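Local structure of protein FucU (Bifidobacterium longum subsp. infantis, 3MVK) at residues A29-F33 against G129-Q133; K71-E77 against A106-R112. The protein probably catalyses the interconversion of the anomers of L-fucose, and perhaps of the pyranose and furanose forms of D-ribose. All coordinates share one frame; numbering follows the deposited sequence. Where two conformers were deposited one is given.

Contact 1 (A29-F33 against G129-Q133); sequences ADGNF and GESAQ. With GOL (glycerol), chain B.
The carbonyl oxygen of Glu130 is met by Gly31 N and by a water. Gly31 N approaches in the carbonyl plane, on a lone pair, at 2.8 Å from Glu130 O, while the water lies 2.9 Å from the same oxygen and can donate to it. Having no side chain, Gly31 lets the carbonyl come this near. The water accepts a bond from Asn32 N and also reaches Ala132 O, although other acceptors compete for its protons. Asp30 to Phe33 form a type I beta turn, closed by Phe33 N on Asp30 O. With chi1 at 69°, Asp30 places CG between its own backbone N and carbonyl carbon, where OD1 receives a weak Asx-turn bond from Asn32 N (3.1 Å) and OD2 accepts from Ala135 N. The same carboxylate takes a hydroxyl of a bound glycerol, O2 standing 2.8 Å from Asp30 OD2. Gln133 NE2 gives an almost straight bond to glycerol O3 (3.0 Å, 173°) and also pairs with Tyr68 of the second subunit. If an alanine stood in place of Asp30, glycerol O2 and the amide of Ala135 would probably both be left without their acceptor. Asn136 and Tyr134 of the same chain, and His22 of the second subunit, also bond the glycerol. It probably came from the crystallisation liquor, yet its hydroxyls, held at a subunit interface, may mark a sugar pocket.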
loop_
_atom_site.group_PDB
_atom_site.type_symbol
_atom_site.label_atom_id
_atom_site.label_comp_id
_atom_site.label_asym_id
_atom_site.label_seq_id
_atom_site.Cartn_x
_atom_site.Cartn_y
_atom_site.Cartn_z
ATOM N N ALA G 29 9.000 20.407 -17.534
ATOM C CA ALA G 29 9.768 21.106 -16.499
ATOM C C ALA G 29 11.217 21.145 -16.941
ATOM O O ALA G 29 11.782 20.118 -17.315
ATOM C CB ALA G 29 9.624 20.370 -15.154
ATOM N N ASP G 30 11.827 22.331 -16.892
ATOM C CA ASP G 30 13.260 22.419 -17.168
ATOM C C ASP G 30 14.092 21.809 -16.020
ATOM O O ASP G 30 13.548 21.400 -14.984
ATOM C CB ASP G 30 13.671 23.874 -17.558
ATOM C CG ASP G 30 13.594 24.883 -16.395
ATOM O OD1 ASP G 30 13.732 24.516 -15.197
ATOM O OD2 ASP G 30 13.448 26.093 -16.711
ATOM N N GLY G 31 15.399 21.693 -16.233
ATOM C CA GLY G 31 16.292 21.013 -15.301
ATOM C C GLY G 31 16.341 21.658 -13.923
ATOM O O GLY G 31 16.624 20.987 -12.919
ATOM N N ASN G 32 16.054 22.952 -13.873
ATOM C CA ASN G 32 16.082 23.670 -12.612
ATOM C C ASN G 32 14.759 23.671 -11.859
ATOM O O ASN G 32 14.683 24.132 -10.743
ATOM C CB ASN G 32 16.525 25.110 -12.844
ATOM C CG ASN G 32 18.024 25.235 -12.918
ATOM O OD1 ASN G 32 18.591 25.446 -13.988
ATOM N ND2 ASN G 32 18.678 25.066 -11.788
ATOM N N PHE G 33 13.702 23.178 -12.495
ATOM C CA PHE G 33 12.374 23.259 -11.919
ATOM C C PHE G 33 12.237 22.260 -10.776
ATOM O O PHE G 33 12.775 21.160 -10.834
ATOM C CB PHE G 33 11.367 22.918 -13.011
ATOM C CG PHE G 33 9.939 23.243 -12.676
ATOM C CD1 PHE G 33 9.465 24.542 -12.812
ATOM C CD2 PHE G 33 9.046 22.227 -12.273
ATOM C CE1 PHE G 33 8.113 24.857 -12.557
ATOM C CE2 PHE G 33 7.695 22.533 -12.017
ATOM C CZ PHE G 33 7.239 23.832 -12.162
ATOM N N GLY G 129 15.809 17.360 -18.580
ATOM C CA GLY G 129 17.139 17.818 -18.204
ATOM C C GLY G 129 17.541 19.121 -18.853
ATOM O O GLY G 129 18.727 19.436 -18.888
ATOM N N GLU G 130 16.558 19.877 -19.340
ATOM C CA GLU G 130 16.811 21.112 -20.072
ATOM C C GLU G 130 17.648 22.087 -19.243
ATOM O O GLU G 130 17.244 22.498 -18.151
ATOM C CB GLU G 130 15.490 21.758 -20.520
ATOM C CG GLU G 130 15.698 23.090 -21.282
ATOM C CD GLU G 130 16.645 22.930 -22.464
ATOM O OE1 GLU G 130 16.398 22.028 -23.305
ATOM O OE2 GLU G 130 17.644 23.688 -22.538
ATOM N N SER G 131 18.838 22.415 -19.741
ATOM C CA SER G 131 19.749 23.252 -18.964
ATOM C C SER G 131 19.415 24.736 -19.055
ATOM O O SER G 131 19.820 25.514 -18.194
ATOM C CB SER G 131 21.201 22.997 -19.366
ATOM O OG SER G 131 21.397 23.309 -20.724
ATOM N N ALA G 132 18.671 25.139 -20.076
ATOM C CA ALA G 132 18.261 26.551 -20.160
ATOM C C ALA G 132 17.282 26.940 -19.043
ATOM O O ALA G 132 16.400 26.146 -18.667
ATOM C CB ALA G 132 17.667 26.849 -21.516
ATOM N N GLN G 133 17.452 28.146 -18.496
ATOM C CA GLN G 133 16.454 28.692 -17.582
ATOM C C GLN G 133 15.201 29.191 -18.309
ATOM O O GLN G 133 15.219 29.518 -19.516
ATOM C CB GLN G 133 17.017 29.826 -16.727
ATOM C CG GLN G 133 17.828 29.376 -15.514
ATOM C CD GLN G 133 18.309 30.578 -14.736
ATOM O OE1 GLN G 133 19.223 31.282 -15.174
ATOM N NE2 GLN G 133 17.671 30.847 -13.598
HETATM C C1 GOL B . 13.264 27.270 -12.826
HETATM O O1 GOL B . 12.561 26.288 -13.563
HETATM C C2 GOL B . 13.558 28.428 -13.770
HETATM O O2 GOL B . 14.393 27.987 -14.820
HETATM C C3 GOL B . 14.183 29.594 -12.997
HETATM O O3 GOL B . 15.406 29.179 -12.427
HETATM O O HOH W 1 16.985 24.678 -16.324
#

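Contact 2 (K71-E77 against A106-R112)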
loop_
_atom_site.group_PDB
_atom_site.type_symbol
_atom_site.label_atom_id
_atom_site.label_comp_id
_atom_site.label_asym_id
_atom_site.label_seq_id
_atom_site.Cartn_x
_atom_site.Cartn_y
_atom_site.Cartn_z
ATOM N N LYS G 71 -4.468 30.654 -25.783
ATOM C CA LYS G 71 -3.069 30.381 -25.448
ATOM C C LYS G 71 -2.876 29.078 -24.632
ATOM O O LYS G 71 -2.666 29.116 -23.414
ATOM C CB LYS G 71 -2.451 31.589 -24.743
ATOM C CG LYS G 71 -2.601 32.867 -25.572
ATOM C CD LYS G 71 -1.536 33.897 -25.251
ATOM C CE LYS G 71 -1.796 35.213 -25.988
ATOM N NZ LYS G 71 -1.249 35.155 -27.375
ATOM N N PRO G 72 -2.937 27.928 -25.329
ATOM C CA PRO G 72 -2.865 26.605 -24.661
ATOM C C PRO G 72 -1.466 26.229 -24.139
ATOM O O PRO G 72 -1.339 25.249 -23.378
ATOM C CB PRO G 72 -3.307 25.635 -25.772
ATOM C CG PRO G 72 -2.945 26.328 -27.048
ATOM C CD PRO G 72 -3.245 27.791 -26.767
ATOM N N ALA G 73 -0.436 26.999 -24.528
ATOM C CA ALA G 73 0.931 26.798 -24.034
ATOM C C ALA G 73 1.321 27.964 -23.130
ATOM O O ALA G 73 0.996 29.112 -23.428
ATOM C CB ALA G 73 1.907 26.653 -25.206
ATOM N N THR G 74 1.960 27.683 -21.994
ATOM C CA THR G 74 2.290 28.773 -21.073
ATOM C C THR G 74 3.743 28.692 -20.649
ATOM O O THR G 74 4.197 27.640 -20.188
ATOM C CB THR G 74 1.401 28.744 -19.788
ATOM O OG1 THR G 74 0.031 28.627 -20.151
ATOM C CG2 THR G 74 1.577 29.997 -18.956
ATOM N N LEU G 75 4.444 29.829 -20.773
ATOM C CA LEU G 75 5.811 29.993 -20.274
ATOM C C LEU G 75 5.863 30.673 -18.914
ATOM O O LEU G 75 4.903 31.306 -18.476
ATOM C CB LEU G 75 6.649 30.837 -21.262
ATOM C CG LEU G 75 7.015 30.184 -22.588
ATOM C CD1 LEU G 75 7.455 31.281 -23.563
ATOM C CD2 LEU G 75 8.102 29.119 -22.457
HETATM N N MSE G 76 6.998 30.530 -18.249
HETATM C CA MSE G 76 7.290 31.267 -17.028
HETATM C C MSE G 76 7.966 32.595 -17.391
HETATM O O MSE G 76 8.965 32.610 -18.102
HETATM C CB MSE G 76 8.229 30.452 -16.139
HETATM C CG MSE G 76 8.531 31.102 -14.798
HETATM SE SE MSE G 76 9.855 30.164 -13.769
HETATM C CE MSE G 76 8.671 28.840 -12.904
ATOM N N GLU G 77 7.433 33.703 -16.886
ATOM C CA GLU G 77 8.063 35.010 -17.072
ATOM C C GLU G 77 9.349 35.120 -16.278
ATOM O O GLU G 77 9.443 34.613 -15.168
ATOM C CB GLU G 77 7.096 36.112 -16.620
ATOM C CG GLU G 77 5.885 36.209 -17.523
ATOM C CD GLU G 77 4.772 37.084 -16.983
ATOM O OE1 GLU G 77 4.957 37.743 -15.945
ATOM O OE2 GLU G 77 3.687 37.103 -17.610
ATOM N N ALA G 106 0.066 31.157 -29.741
ATOM C CA ALA G 106 -0.561 30.148 -28.881
ATOM C C ALA G 106 0.126 30.081 -27.516
ATOM O O ALA G 106 -0.291 29.301 -26.647
ATOM C CB ALA G 106 -0.527 28.786 -29.551
ATOM N N ILE G 107 1.166 30.897 -27.323
ATOM C CA ILE G 107 1.963 30.836 -26.099
ATOM C C ILE G 107 1.731 32.062 -25.219
ATOM O O ILE G 107 1.994 33.192 -25.632
ATOM C CB ILE G 107 3.482 30.687 -26.407
ATOM C CG1 ILE G 107 3.731 29.529 -27.384
ATOM C CG2 ILE G 107 4.261 30.488 -25.107
ATOM C CD1 ILE G 107 5.173 29.361 -27.818
ATOM N N GLY G 108 1.210 31.829 -24.015
ATOM C CA GLY G 108 1.052 32.866 -23.009
ATOM C C GLY G 108 2.138 32.750 -21.966
ATOM O O GLY G 108 3.100 32.003 -22.138
ATOM N N SER G 109 1.988 33.493 -20.874
ATOM C CA SER G 109 2.983 33.467 -19.805
ATOM C C SER G 109 2.367 33.757 -18.446
ATOM O O SER G 109 1.278 34.336 -18.353
ATOM C CB SER G 109 4.120 34.457 -20.107
ATOM O OG SER G 109 3.667 35.807 -20.005
ATOM N N LEU G 110 3.085 33.354 -17.399
ATOM C CA LEU G 110 2.708 33.608 -16.019
ATOM C C LEU G 110 3.925 34.011 -15.236
ATOM O O LEU G 110 4.990 33.409 -15.367
ATOM C CB LEU G 110 2.101 32.362 -15.343
ATOM C CG LEU G 110 0.674 31.940 -15.722
ATOM C CD1 LEU G 110 0.364 30.554 -15.135
ATOM C CD2 LEU G 110 -0.377 32.942 -15.265
ATOM N N GLU G 111 3.725 34.996 -14.367
ATOM C CA GLU G 111 4.712 35.354 -13.366
ATOM C C GLU G 111 5.163 34.103 -12.597
ATOM O O GLU G 111 4.381 33.167 -12.408
ATOM C CB GLU G 111 4.111 36.397 -12.425
ATOM C CG GLU G 111 5.066 36.844 -11.346
ATOM C CD GLU G 111 5.041 35.946 -10.101
ATOM O OE1 GLU G 111 3.962 35.401 -9.768
ATOM O OE2 GLU G 111 6.090 35.804 -9.435
ATOM N N ARG G 112 6.427 34.091 -12.173
ATOM C CA ARG G 112 7.076 32.901 -11.628
ATOM C C ARG G 112 6.217 32.138 -10.602
ATOM O O ARG G 112 5.962 30.945 -10.747
ATOM C CB ARG G 112 8.437 33.278 -11.006
ATOM C CG ARG G 112 9.138 32.108 -10.366
ATOM C CD ARG G 112 10.559 32.409 -9.860
ATOM N NE ARG G 112 11.130 31.207 -9.235
ATOM C CZ ARG G 112 12.010 31.194 -8.234
ATOM N NH1 ARG G 112 12.484 32.334 -7.727
ATOM N NH2 ARG G 112 12.438 30.028 -7.750
HETATM O O HOH W 2 8.344 36.148 -13.074
#
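The flat carboxylate of Glu77 is met by the hydroxyl of Ser109, which donates to the anti lone pair of OE2 (Ser109 OG to Glu77 OE2, 2.7 Å), while OE1 lies against the backbone of Glu111, 3.5 Å from its CA, without a hydrogen bond to its N. Ser109 turns OG between its backbone N and carbonyl carbon (chi1 70°), aiming the hydroxyl at Glu77. Lys71 lays CD alongside the bare CA of Gly108 at 3.6 Å, and its NZ goes on to Asp105 O. Between these ends run two parallel strands, 73-76 and 107-110, their directions twisted 39° apart. Five backbone bonds join the two segments, from Ala73 N to Ala106 O through Glu77 N to Leu110 O; Leu75 N meets Gly108 O almost straight, at 2.9 Å. On one face Leu75 CD1 touches Ile107 CG2 at 3.6 Å, the two side chains crossing obliquely, with Ala73 CB against Ile107 CG1. On the other face Thr74 CG2 packs on Leu110 CG, and Met76, a selenomethionine, lies beside Arg112, just past strand 107-110, SE 4.0 Å from Arg112 CG. A water joins Glu77 O to Arg112 N. Glu111 N-caps helix 112-119 through Phe113 N and Ala114 N. The pair belongs to a beta-alpha-beta unit whose helix 88-97 covers the Ala73, Leu75 and Ile107 face, while helix 112-119 packs on Met76 and Leu110 and strand 137-140 borders strand 73-76.

In the fold
Contact 2 is nested along the chain inside the loop closed by contact 1, the segments running 29-33, 71-77, 106-112 and 129-133. Their centres lie about 16 Å apart, toward different parts of one mixed sheet: contact 1 joins the loops that follow the adjacent parallel strands 25-29 and 124-128, whereas contact 2 pairs strands 73-76 and 107-110, with strand 137-140 between the two groups. They meet where Phe33 CE1 packs on Met76 CE at 4.0 Å, and both side chains rest on Phe115 of helix 112-119 and on Asn136. The side chain of Met76 also comes within about 4 Å of the glycerol held by contact 1, so contact 2 probably helps to wall the likely sugar pocket.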